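Local coordinates for nitronate monooxygenase family protein (Pseudomonas aeruginosa, PDB 4QIT) that uses FMN and molecular oxygen to carry out the oxidative denitrification of alkyl nitronates, with the toxin propionate 3-nitronate as its best substrate, at residues I17-Q23 against G42-S46; N73-H79 against A135-G141; R284-M290 against D326-A332. The protein carries 1 engineered substitution. All blocks are in the same frame, centred on the assembly; numbering follows the deposited sequence.

Contact 1: I17-Q23 against G42-S46; sequences IQQPIIQ and GGLGS
This contact closes the TIM barrel, joining the first strand, 21-23, to the second, 45-48. Their strand parts run parallel and share a single bridge, I22 with L44 (CA-CA 4.6 Å): L44 N donates to I21 O at 2.9 Å, and Q23 N to L44 O at 3.0 Å. Before the strand, P20 centres an inverse gamma turn. G42 ends helix 32-41 in a Schellman motif at positive phi (124/-6), and its O accepts Q19 N at 2.8 Å plus a weak bond from Q18 N at 3.2 Å. G43 lets the chains come close (CA 3.4 Å from I21 O); a CB there would clash. Beyond the bridge, the Q23 side-chain amide (chi1 t) mimics a peptide and pairs with the S46 backbone: S46 N donates to Q23 OE1 at 2.9 Å, Q23 NE2 to S46 O at 3.0 Å, and S46 OG (chi1 m) to Q23 O at 2.7 Å. L44 packs with CD1 on I17 CG2 and CD2 on I22 CG1, both 4.0 Å. On its other edge strand 21-23 pairs with strand 241-244, while I21 packs against helix 344-355, I22 against F11 of helix 8-14, and G45 bonds onward to N73.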
loop_
_atom_site.group_PDB
_atom_site.type_symbol
_atom_site.label_atom_id
_atom_site.label_comp_id
_atom_site.label_asym_id
_atom_site.label_seq_id
_atom_site.Cartn_x
_atom_site.Cartn_y
_atom_site.Cartn_z
ATOM N N ILE A 17 19.489 3.882 -23.094
ATOM C CA ILE A 17 20.174 4.221 -21.839
ATOM C C ILE A 17 21.021 3.117 -21.220
ATOM O O ILE A 17 20.937 1.958 -21.625
ATOM C CB ILE A 17 19.162 4.734 -20.786
ATOM C CG1 ILE A 17 18.243 3.598 -20.316
ATOM C CG2 ILE A 17 18.369 5.899 -21.359
ATOM C CD1 ILE A 17 17.027 4.070 -19.492
ATOM N N GLN A 18 21.815 3.478 -20.213
ATOM C CA GLN A 18 22.708 2.529 -19.564
ATOM C C GLN A 18 22.129 1.907 -18.287
ATOM O O GLN A 18 22.459 0.772 -17.952
ATOM C CB GLN A 18 24.059 3.190 -19.260
ATOM C CG GLN A 18 24.828 3.617 -20.503
ATOM C CD GLN A 18 25.215 2.438 -21.374
ATOM O OE1 GLN A 18 25.723 1.430 -20.882
ATOM N NE2 GLN A 18 24.966 2.553 -22.678
ATOM N N GLN A 19 21.286 2.651 -17.567
ATOM C CA GLN A 19 20.795 2.202 -16.260
ATOM C C GLN A 19 19.277 2.177 -16.232
ATOM O O GLN A 19 18.644 3.079 -16.755
ATOM C CB GLN A 19 21.297 3.120 -15.136
ATOM C CG GLN A 19 22.807 3.233 -15.062
ATOM C CD GLN A 19 23.476 1.901 -14.797
ATOM O OE1 GLN A 19 22.863 0.971 -14.261
ATOM N NE2 GLN A 19 24.752 1.802 -15.163
ATOM N N PRO A 20 18.694 1.157 -15.591
ATOM C CA PRO A 20 17.229 1.005 -15.611
ATOM C C PRO A 20 16.544 1.840 -14.534
ATOM O O PRO A 20 15.748 1.316 -13.738
ATOM C CB PRO A 20 17.045 -0.487 -15.321
ATOM C CG PRO A 20 18.185 -0.805 -14.397
ATOM C CD PRO A 20 19.353 0.023 -14.913
ATOM N N ILE A 21 16.844 3.134 -14.526
ATOM C CA ILE A 21 16.355 4.026 -13.474
ATOM C C ILE A 21 15.813 5.273 -14.136
ATOM O O ILE A 21 16.542 5.983 -14.837
ATOM C CB ILE A 21 17.489 4.418 -12.498
ATOM C CG1 ILE A 21 18.100 3.165 -11.859
ATOM C CG2 ILE A 21 16.959 5.358 -11.421
ATOM C CD1 ILE A 21 19.378 3.438 -11.090
ATOM N N ILE A 22 14.525 5.524 -13.936
ATOM C CA ILE A 22 13.878 6.720 -14.447
ATOM C C ILE A 22 13.685 7.684 -13.283
ATOM O O ILE A 22 13.111 7.305 -12.255
ATOM C CB ILE A 22 12.484 6.398 -15.033
ATOM C CG1 ILE A 22 12.575 5.302 -16.101
ATOM C CG2 ILE A 22 11.826 7.660 -15.594
ATOM C CD1 ILE A 22 11.220 4.928 -16.700
ATOM N N GLN A 23 14.169 8.920 -13.419
ATOM C CA GLN A 23 13.824 9.961 -12.459
ATOM C C GLN A 23 12.438 10.456 -12.844
ATOM O O GLN A 23 12.234 10.896 -13.968
ATOM C CB GLN A 23 14.859 11.095 -12.457
ATOM C CG GLN A 23 14.324 12.460 -12.002
ATOM C CD GLN A 23 14.022 13.378 -13.177
ATOM O OE1 GLN A 23 14.836 13.504 -14.102
ATOM N NE2 GLN A 23 12.847 14.007 -13.161
ATOM N N GLY A 42 23.408 8.338 -16.768
ATOM C CA GLY A 42 23.150 7.031 -17.341
ATOM C C GLY A 42 21.732 6.500 -17.216
ATOM O O GLY A 42 21.423 5.444 -17.771
ATOM N N GLY A 43 20.880 7.220 -16.492
ATOM C CA GLY A 43 19.481 6.831 -16.364
ATOM C C GLY A 43 18.587 7.564 -17.347
ATOM O O GLY A 43 19.061 8.062 -18.372
ATOM N N LEU A 44 17.295 7.652 -17.034
ATOM C CA LEU A 44 16.363 8.381 -17.892
ATOM C C LEU A 44 15.802 9.566 -17.123
ATOM O O LEU A 44 14.958 9.398 -16.233
ATOM C CB LEU A 44 15.227 7.464 -18.366
ATOM C CG LEU A 44 14.314 8.004 -19.473
ATOM C CD1 LEU A 44 15.099 8.077 -20.791
ATOM C CD2 LEU A 44 13.073 7.132 -19.625
ATOM N N GLY A 45 16.277 10.766 -17.447
ATOM C CA GLY A 45 15.741 11.973 -16.845
ATOM C C GLY A 45 14.363 12.234 -17.409
ATOM O O GLY A 45 14.035 11.760 -18.512
ATOM N N SER A 46 13.547 12.974 -16.659
ATOM C CA SER A 46 12.184 13.273 -17.104
ATOM C C SER A 46 11.772 14.704 -16.818
ATOM O O SER A 46 12.193 15.298 -15.822
ATOM C CB SER A 46 11.164 12.321 -16.451
ATOM O OG SER A 46 11.521 10.955 -16.615
#

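Contact 2: N73-H79 against A135-G141; sequences NVNLFCH and AVSFHFG. With FMN (flavin mononucleotide), chain C; NIE (nitroethane), chain D.
L76, V136, F138 and C78 form the apolar centre of this contact. L76 CD1 meets V136 CG1 at 3.9 Å and L76 CB meets F138 CE1 at 4.2 Å; L76 and F138 both have chi1 m. L76 and V136 also pack on L128 of helix 124-131. C78 (chi1 t) places CB 4.2 Å from F138 CD1, with SG 5.3 Å from the ring centroid, an oblique sulfur-aromatic contact. The strands 73-77 and 135-139 are extended and parallel, their axes 4.5 Å apart at 26°, in straight register from N73-A135 to F77-H139. The ladder is V74 N to A135 O (2.9 Å), S137 N to V74 O (2.9 Å), L76 N to S137 O (2.9 Å), H139 N to L76 O (3.2 Å) and C78 N to H139 O (2.7 Å). At the C-terminal end F140 turns at positive phi (86/-11), and its edge meets the F77 face in a T-shaped pair, centroids 5.2 Å apart at 68°. The other face, with N73, N75, F77, A135, S137 and H139, carries the polar groups: S137 OG donates to N73 OD1 at 2.9 Å, N75 OD1 accepts FMN N3 at 3.1 Å, and one water links N75 ND2, H139 ND1 and FMN O2. H139 NE2 bonds to S189 O, and F77 CZ lies 3.2 Å from nitroethane C1. This is the TIM-barrel pattern: parallel neighbours pack outward on helices, while N75, F77 and H139, toward the C-terminal ends of the strands, line the FMN pocket, F77 also touching nitroethane.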
loop_
_atom_site.group_PDB
_atom_site.type_symbol
_atom_site.label_atom_id
_atom_site.label_comp_id
_atom_site.label_asym_id
_atom_site.label_seq_id
_atom_site.Cartn_x
_atom_site.Cartn_y
_atom_site.Cartn_z
ATOM N N ASN A 73 12.691 11.688 -21.004
ATOM C CA ASN A 73 11.275 11.345 -20.971
ATOM C C ASN A 73 10.462 12.626 -20.801
ATOM O O ASN A 73 10.790 13.484 -19.972
ATOM C CB ASN A 73 11.073 10.378 -19.789
ATOM C CG ASN A 73 9.614 10.074 -19.467
ATOM O OD1 ASN A 73 8.730 10.064 -20.337
ATOM N ND2 ASN A 73 9.363 9.774 -18.189
ATOM N N VAL A 74 9.423 12.766 -21.618
ATOM C CA VAL A 74 8.531 13.918 -21.552
ATOM C C VAL A 74 7.139 13.436 -21.172
ATOM O O VAL A 74 6.572 12.577 -21.853
ATOM C CB VAL A 74 8.499 14.686 -22.886
ATOM C CG1 VAL A 74 7.494 15.823 -22.822
ATOM C CG2 VAL A 74 9.893 15.223 -23.201
ATOM N N ASN A 75 6.598 13.972 -20.081
ATOM C CA ASN A 75 5.359 13.452 -19.506
ATOM C C ASN A 75 4.173 14.397 -19.694
ATOM O O ASN A 75 4.294 15.619 -19.504
ATOM C CB ASN A 75 5.591 13.163 -18.024
ATOM C CG ASN A 75 4.362 12.635 -17.314
ATOM O OD1 ASN A 75 3.614 13.400 -16.704
ATOM N ND2 ASN A 75 4.157 11.323 -17.373
ATOM N N LEU A 76 3.029 13.814 -20.053
ATOM C CA LEU A 76 1.787 14.569 -20.207
ATOM C C LEU A 76 0.641 13.905 -19.454
ATOM O O LEU A 76 0.493 12.678 -19.474
ATOM C CB LEU A 76 1.417 14.712 -21.692
ATOM C CG LEU A 76 2.432 15.505 -22.531
ATOM C CD1 LEU A 76 3.467 14.582 -23.163
ATOM C CD2 LEU A 76 1.751 16.371 -23.587
ATOM N N PHE A 77 -0.180 14.721 -18.805
ATOM C CA PHE A 77 -1.390 14.210 -18.176
ATOM C C PHE A 77 -2.416 13.868 -19.249
ATOM O O PHE A 77 -2.561 14.595 -20.237
ATOM C CB PHE A 77 -1.993 15.240 -17.227
ATOM C CG PHE A 77 -1.113 15.589 -16.050
ATOM C CD1 PHE A 77 0.075 14.909 -15.811
ATOM C CD2 PHE A 77 -1.498 16.590 -15.179
ATOM C CE1 PHE A 77 0.872 15.247 -14.729
ATOM C CE2 PHE A 77 -0.717 16.929 -14.091
ATOM C CZ PHE A 77 0.478 16.257 -13.868
ATOM N N CYS A 78 -3.129 12.767 -19.043
ATOM C CA CYS A 78 -4.092 12.264 -20.014
ATOM C C CYS A 78 -5.389 11.925 -19.283
ATOM O O CYS A 78 -6.022 10.890 -19.526
ATOM C CB CYS A 78 -3.520 11.017 -20.693
ATOM S SG CYS A 78 -4.308 10.578 -22.263
ATOM N N HIS A 79 -5.761 12.801 -18.360
ATOM C CA HIS A 79 -7.011 12.665 -17.618
ATOM C C HIS A 79 -8.227 12.921 -18.519
ATOM O O HIS A 79 -8.098 13.476 -19.617
ATOM C CB HIS A 79 -7.021 13.648 -16.441
ATOM C CG HIS A 79 -6.672 15.057 -16.828
ATOM N ND1 HIS A 79 -5.394 15.441 -17.172
ATOM C CD2 HIS A 79 -7.440 16.169 -16.904
ATOM C CE1 HIS A 79 -5.390 16.735 -17.449
ATOM N NE2 HIS A 79 -6.613 17.201 -17.297
ATOM N N ALA A 135 11.463 9.336 -25.110
ATOM C CA ALA A 135 10.298 8.733 -24.477
ATOM C C ALA A 135 9.212 9.761 -24.188
ATOM O O ALA A 135 9.498 10.907 -23.826
ATOM C CB ALA A 135 10.695 8.013 -23.200
ATOM N N VAL A 136 7.965 9.348 -24.378
ATOM C CA VAL A 136 6.815 10.140 -23.956
ATOM C C VAL A 136 5.968 9.291 -23.012
ATOM O O VAL A 136 5.663 8.135 -23.311
ATOM C CB VAL A 136 5.968 10.619 -25.156
ATOM C CG1 VAL A 136 4.640 11.236 -24.682
ATOM C CG2 VAL A 136 6.758 11.614 -26.003
ATOM N N SER A 137 5.620 9.851 -21.853
ATOM C CA SER A 137 4.843 9.124 -20.858
ATOM C C SER A 137 3.507 9.809 -20.582
ATOM O O SER A 137 3.383 11.031 -20.734
ATOM C CB SER A 137 5.641 9.003 -19.556
ATOM O OG SER A 137 6.698 8.076 -19.686
ATOM N N PHE A 138 2.524 9.017 -20.160
ATOM C CA PHE A 138 1.188 9.522 -19.884
ATOM C C PHE A 138 0.711 9.098 -18.509
ATOM O O PHE A 138 0.973 7.969 -18.068
ATOM C CB PHE A 138 0.198 9.038 -20.954
ATOM C CG PHE A 138 0.524 9.546 -22.324
ATOM C CD1 PHE A 138 0.192 10.836 -22.684
ATOM C CD2 PHE A 138 1.187 8.741 -23.242
ATOM C CE1 PHE A 138 0.498 11.336 -23.952
ATOM C CE2 PHE A 138 1.498 9.225 -24.520
ATOM C CZ PHE A 138 1.158 10.524 -24.871
ATOM N N HIS A 139 0.007 10.010 -17.842
ATOM C CA HIS A 139 -0.513 9.806 -16.493
ATOM C C HIS A 139 -2.018 10.022 -16.521
ATOM O O HIS A 139 -2.494 10.926 -17.212
ATOM C CB HIS A 139 0.112 10.821 -15.532
ATOM C CG HIS A 139 0.134 10.373 -14.105
ATOM N ND1 HIS A 139 0.794 9.231 -13.695
ATOM C CD2 HIS A 139 -0.406 10.912 -12.987
ATOM C CE1 HIS A 139 0.655 9.086 -12.395
ATOM N NE2 HIS A 139 -0.076 10.092 -11.936
ATOM N N PHE A 140 -2.741 9.197 -15.761
ATOM C CA PHE A 140 -4.203 9.255 -15.582
ATOM C C PHE A 140 -4.995 8.507 -16.645
ATOM O O PHE A 140 -6.206 8.333 -16.492
ATOM C CB PHE A 140 -4.756 10.688 -15.490
ATOM C CG PHE A 140 -4.177 11.522 -14.379
ATOM C CD1 PHE A 140 -4.038 11.026 -13.085
ATOM C CD2 PHE A 140 -3.818 12.837 -14.630
ATOM C CE1 PHE A 140 -3.537 11.840 -12.077
ATOM C CE2 PHE A 140 -3.313 13.647 -13.636
ATOM C CZ PHE A 140 -3.169 13.150 -12.354
ATOM N N GLY A 141 -4.330 8.086 -17.715
ATOM C CA GLY A 141 -4.998 7.362 -18.789
ATOM C C GLY A 141 -4.060 7.107 -19.954
ATOM O O GLY A 141 -2.933 7.619 -19.992
HETATM N N1 FMN C . 3.687 11.577 -12.166
HETATM C C2 FMN C . 3.264 12.084 -13.388
HETATM O O2 FMN C . 2.856 11.309 -14.244
HETATM N N3 FMN C . 3.321 13.431 -13.667
HETATM C C4 FMN C . 3.781 14.291 -12.693
HETATM O O4 FMN C . 3.837 15.501 -12.890
HETATM C C4A FMN C . 4.193 13.791 -11.471
HETATM N N5 FMN C . 4.641 14.676 -10.525
HETATM C C5A FMN C . 5.080 14.225 -9.304
HETATM C C6 FMN C . 5.539 15.158 -8.384
HETATM C C7 FMN C . 6.003 14.755 -7.148
HETATM C C7M FMN C . 6.504 15.822 -6.217
HETATM C C8 FMN C . 5.985 13.401 -6.813
HETATM C C8M FMN C . 6.469 12.951 -5.463
HETATM C C9 FMN C . 5.516 12.465 -7.742
HETATM C C9A FMN C . 5.062 12.870 -9.002
HETATM N N10 FMN C . 4.595 11.962 -9.954
HETATM C C10 FMN C . 4.153 12.431 -11.189
HETATM C "C1'" FMN C . 4.536 10.490 -9.636
HETATM C "C2'" FMN C . 5.770 9.728 -10.089
HETATM O "O2'" FMN C . 5.724 9.552 -11.482
HETATM C "C3'" FMN C . 5.828 8.349 -9.447
HETATM O "O3'" FMN C . 4.587 7.678 -9.517
HETATM C "C4'" FMN C . 6.170 8.536 -7.986
HETATM O "O4'" FMN C . 7.075 9.615 -7.847
HETATM C "C5'" FMN C . 6.839 7.270 -7.479
HETATM O "O5'" FMN C . 6.757 7.361 -6.089
HETATM P P FMN C . 8.021 7.744 -5.202
HETATM O O1P FMN C . 9.282 7.434 -5.964
HETATM O O2P FMN C . 7.891 6.980 -3.921
HETATM O O3P FMN C . 7.909 9.217 -4.987
HETATM N N3 NIE D . 1.717 15.473 -8.857
HETATM C C1 NIE D . 0.310 15.375 -10.766
HETATM C C2 NIE D . 1.335 16.198 -10.017
HETATM O O4 NIE D . 1.976 14.277 -8.962
HETATM O O5 NIE D . 1.406 15.987 -7.632
HETATM O O HOH W 1 7.326 8.154 -16.754
HETATM O O HOH W 2 2.710 8.936 -15.939
#

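Contact 3: R284-M290 against D326-A332; sequences RGLPNRM and DFAAQWA. With FMN (flavin mononucleotide), chain C; NIE (nitroethane), chain D.
Two chain segments with little regular structure zip together antiparallel beside the mouth of the TIM barrel: the end of strand 283-285, from a small antiparallel sheet, and the loop 326-332 between helices 307-320 and 344-355. Their single bridge, G285 with W331 (CA-CA 3.8 Å), is a non-hydrogen-bonded pair flanked by A332 N to R284 O (3.3 Å) and L286 N to Q330 O (3.0 Å). A CB on G285 would clash with Q330 O and W331 CE3. Farther along, N288 (chi1 p) makes an Asx turn, OD1 accepting M290 N at 3.0 Å, while its ND2 donates to A328 O at 2.8 Å; R289 N donates to D326 O at 3.0 Å. R289 CB sits over the F327 ring, 4.0 Å from its centroid (CH-pi), M290 SD lies at that ring's edge, and R289 NH2 forms a salt bridge with E102. At the pocket end, W331 (chi1 m) has CB 3.3 Å from FMN C7M, and nitroethane O5 lies over one face of its ring, 2.7 Å from NE1.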
loop_
_atom_site.group_PDB
_atom_site.type_symbol
_atom_site.label_atom_id
_atom_site.label_comp_id
_atom_site.label_asym_id
_atom_site.label_seq_id
_atom_site.Cartn_x
_atom_site.Cartn_y
_atom_site.Cartn_z
ATOM N N ARG A 284 -0.592 11.993 -2.936
ATOM C CA ARG A 284 0.108 11.730 -1.692
ATOM C C ARG A 284 1.183 12.767 -1.378
ATOM O O ARG A 284 2.067 13.028 -2.195
ATOM C CB ARG A 284 0.752 10.345 -1.719
ATOM C CG ARG A 284 1.516 10.034 -0.413
ATOM C CD ARG A 284 2.195 8.651 -0.415
ATOM N NE ARG A 284 1.220 7.576 -0.598
ATOM C CZ ARG A 284 0.352 7.173 0.324
ATOM N NH1 ARG A 284 0.320 7.741 1.531
ATOM N NH2 ARG A 284 -0.507 6.206 0.018
ATOM N N GLY A 285 1.132 13.329 -0.179
ATOM C CA GLY A 285 2.189 14.233 0.237
ATOM C C GLY A 285 2.260 14.390 1.734
ATOM O O GLY A 285 1.629 13.643 2.482
ATOM N N LEU A 286 3.042 15.372 2.170
ATOM C CA LEU A 286 3.209 15.662 3.595
ATOM C C LEU A 286 2.017 16.508 4.047
ATOM O O LEU A 286 1.847 17.642 3.593
ATOM C CB LEU A 286 4.530 16.417 3.819
ATOM C CG LEU A 286 5.773 15.764 3.207
ATOM C CD1 LEU A 286 7.017 16.634 3.345
ATOM C CD2 LEU A 286 6.041 14.418 3.838
ATOM N N PRO A 287 1.167 15.956 4.922
ATOM C CA PRO A 287 -0.112 16.612 5.230
ATOM C C PRO A 287 0.043 17.985 5.885
ATOM O O PRO A 287 0.933 18.230 6.712
ATOM C CB PRO A 287 -0.814 15.621 6.177
ATOM C CG PRO A 287 0.272 14.711 6.660
ATOM C CD PRO A 287 1.305 14.645 5.587
ATOM N N ASN A 288 -0.839 18.886 5.481
ATOM C CA ASN A 288 -0.862 20.239 6.014
ATOM C C ASN A 288 -2.299 20.752 6.006
ATOM O O ASN A 288 -3.236 19.963 5.990
ATOM C CB ASN A 288 0.100 21.149 5.243
ATOM C CG ASN A 288 -0.237 21.260 3.764
ATOM O OD1 ASN A 288 -1.355 20.975 3.329
ATOM N ND2 ASN A 288 0.741 21.705 2.983
ATOM N N ARG A 289 -2.486 22.070 5.983
ATOM C CA ARG A 289 -3.841 22.615 6.089
ATOM C C ARG A 289 -4.726 22.352 4.865
ATOM O O ARG A 289 -5.960 22.410 4.963
ATOM C CB ARG A 289 -3.792 24.104 6.456
ATOM C CG ARG A 289 -3.094 24.341 7.784
ATOM C CD ARG A 289 -3.118 25.807 8.185
ATOM N NE ARG A 289 -4.478 26.298 8.396
ATOM C CZ ARG A 289 -4.775 27.583 8.558
ATOM N NH1 ARG A 289 -3.814 28.488 8.524
ATOM N NH2 ARG A 289 -6.033 27.959 8.740
ATOM N N MET A 290 -4.113 22.024 3.729
ATOM C CA MET A 290 -4.887 21.632 2.555
ATOM C C MET A 290 -5.378 20.190 2.587
ATOM O O MET A 290 -6.099 19.773 1.681
ATOM C CB MET A 290 -4.104 21.874 1.261
ATOM C CG MET A 290 -4.053 23.323 0.823
ATOM S SD MET A 290 -5.695 24.093 0.775
ATOM C CE MET A 290 -6.638 22.962 -0.262
ATOM N N ASP A 326 1.930 26.639 4.905
ATOM C CA ASP A 326 1.084 25.554 5.424
ATOM C C ASP A 326 0.042 25.032 4.439
ATOM O O ASP A 326 -0.759 24.165 4.788
ATOM C CB ASP A 326 0.379 25.982 6.719
ATOM C CG ASP A 326 1.323 26.080 7.896
ATOM O OD1 ASP A 326 2.439 25.515 7.834
ATOM O OD2 ASP A 326 0.938 26.722 8.895
ATOM N N PHE A 327 0.049 25.553 3.215
ATOM C CA PHE A 327 -0.899 25.133 2.189
ATOM C C PHE A 327 -0.175 24.569 0.973
ATOM O O PHE A 327 -0.801 24.213 -0.023
ATOM C CB PHE A 327 -1.800 26.312 1.785
ATOM C CG PHE A 327 -2.647 26.812 2.906
ATOM C CD1 PHE A 327 -2.132 27.694 3.844
ATOM C CD2 PHE A 327 -3.948 26.367 3.053
ATOM C CE1 PHE A 327 -2.911 28.132 4.906
ATOM C CE2 PHE A 327 -4.740 26.805 4.119
ATOM C CZ PHE A 327 -4.214 27.696 5.043
ATOM N N ALA A 328 1.148 24.480 1.067
ATOM C CA ALA A 328 1.984 24.047 -0.055
ATOM C C ALA A 328 1.715 22.618 -0.516
ATOM O O ALA A 328 1.240 21.763 0.252
ATOM C CB ALA A 328 3.457 24.205 0.299
ATOM N N ALA A 329 2.023 22.361 -1.784
ATOM C CA ALA A 329 1.973 21.004 -2.310
ATOM C C ALA A 329 3.357 20.389 -2.140
ATOM O O ALA A 329 4.276 20.640 -2.933
ATOM C CB ALA A 329 1.559 21.005 -3.778
ATOM N N GLN A 330 3.514 19.598 -1.083
ATOM C CA GLN A 330 4.800 18.987 -0.777
ATOM C C GLN A 330 4.659 17.489 -0.945
ATOM O O GLN A 330 4.548 16.734 0.021
ATOM C CB GLN A 330 5.252 19.399 0.633
ATOM C CG GLN A 330 5.549 20.914 0.693
ATOM C CD GLN A 330 5.646 21.473 2.098
ATOM O OE1 GLN A 330 5.165 20.880 3.059
ATOM N NE2 GLN A 330 6.266 22.648 2.219
ATOM N N TRP A 331 4.632 17.065 -2.203
ATOM C CA TRP A 331 4.401 15.661 -2.512
ATOM C C TRP A 331 5.578 14.775 -2.075
ATOM O O TRP A 331 6.741 15.159 -2.167
ATOM C CB TRP A 331 4.142 15.488 -4.003
ATOM C CG TRP A 331 3.084 16.401 -4.579
ATOM C CD1 TRP A 331 3.249 17.300 -5.594
ATOM C CD2 TRP A 331 1.714 16.500 -4.168
ATOM N NE1 TRP A 331 2.056 17.947 -5.846
ATOM C CE2 TRP A 331 1.110 17.478 -4.992
ATOM C CE3 TRP A 331 0.951 15.866 -3.191
ATOM C CZ2 TRP A 331 -0.242 17.820 -4.856
ATOM C CZ3 TRP A 331 -0.390 16.220 -3.058
ATOM C CH2 TRP A 331 -0.968 17.181 -3.892
ATOM N N ALA A 332 5.258 13.575 -1.604
ATOM C CA ALA A 332 6.259 12.637 -1.127
ATOM C C ALA A 332 5.645 11.250 -1.023
ATOM O O ALA A 332 4.485 11.116 -0.641
ATOM C CB ALA A 332 6.805 13.082 0.233
HETATM N N1 FMN C . 3.687 11.577 -12.166
HETATM C C2 FMN C . 3.264 12.084 -13.388
HETATM O O2 FMN C . 2.856 11.309 -14.244
HETATM N N3 FMN C . 3.321 13.431 -13.667
HETATM C C4 FMN C . 3.781 14.291 -12.693
HETATM O O4 FMN C . 3.837 15.501 -12.890
HETATM C C4A FMN C . 4.193 13.791 -11.471
HETATM N N5 FMN C . 4.641 14.676 -10.525
HETATM C C5A FMN C . 5.080 14.225 -9.304
HETATM C C6 FMN C . 5.539 15.158 -8.384
HETATM C C7 FMN C . 6.003 14.755 -7.148
HETATM C C7M FMN C . 6.504 15.822 -6.217
HETATM C C8 FMN C . 5.985 13.401 -6.813
HETATM C C8M FMN C . 6.469 12.951 -5.463
HETATM C C9 FMN C . 5.516 12.465 -7.742
HETATM C C9A FMN C . 5.062 12.870 -9.002
HETATM N N10 FMN C . 4.595 11.962 -9.954
HETATM C C10 FMN C . 4.153 12.431 -11.189
HETATM C "C1'" FMN C . 4.536 10.490 -9.636
HETATM C "C2'" FMN C . 5.770 9.728 -10.089
HETATM O "O2'" FMN C . 5.724 9.552 -11.482
HETATM C "C3'" FMN C . 5.828 8.349 -9.447
HETATM O "O3'" FMN C . 4.587 7.678 -9.517
HETATM C "C4'" FMN C . 6.170 8.536 -7.986
HETATM O "O4'" FMN C . 7.075 9.615 -7.847
HETATM C "C5'" FMN C . 6.839 7.270 -7.479
HETATM O "O5'" FMN C . 6.757 7.361 -6.089
HETATM P P FMN C . 8.021 7.744 -5.202
HETATM O O1P FMN C . 9.282 7.434 -5.964
HETATM O O2P FMN C . 7.891 6.980 -3.921
HETATM O O3P FMN C . 7.909 9.217 -4.987
HETATM N N3 NIE D . 1.717 15.473 -8.857
HETATM C C1 NIE D . 0.310 15.375 -10.766
HETATM C C2 NIE D . 1.335 16.198 -10.017
HETATM O O4 NIE D . 1.976 14.277 -8.962
HETATM O O5 NIE D . 1.406 15.987 -7.632
HETATM O O HOH W 3 1.780 18.941 1.101
HETATM O O HOH W 4 3.245 22.635 4.322
HETATM O O HOH W 5 -1.190 28.373 9.054
#

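Overall arrangement
Contacts 1 and 2 belong to one barrel sheet and touch directly, although their centres are about 17 Å apart: strand 45-48 lies next to strand 72-77, and N73 N sits 2.8 Å from G45 O while N73 ND2 lies 2.9 Å from S46 OG. Contact 3 stands apart, its centre about 23 Å from that of contact 2 and about 28 Å from that of contact 1, on the opposite side of the chain's centre from the latter. What connects contacts 2 and 3 is the ligand pair. N75 meets the pyrimidine end of the flavin and W331 its dimethylbenzene end, while F77 and W331 both contact nitroethane. Contact 1 does not reach the ligands: the side chain of I22 is about 8 Å from FMN.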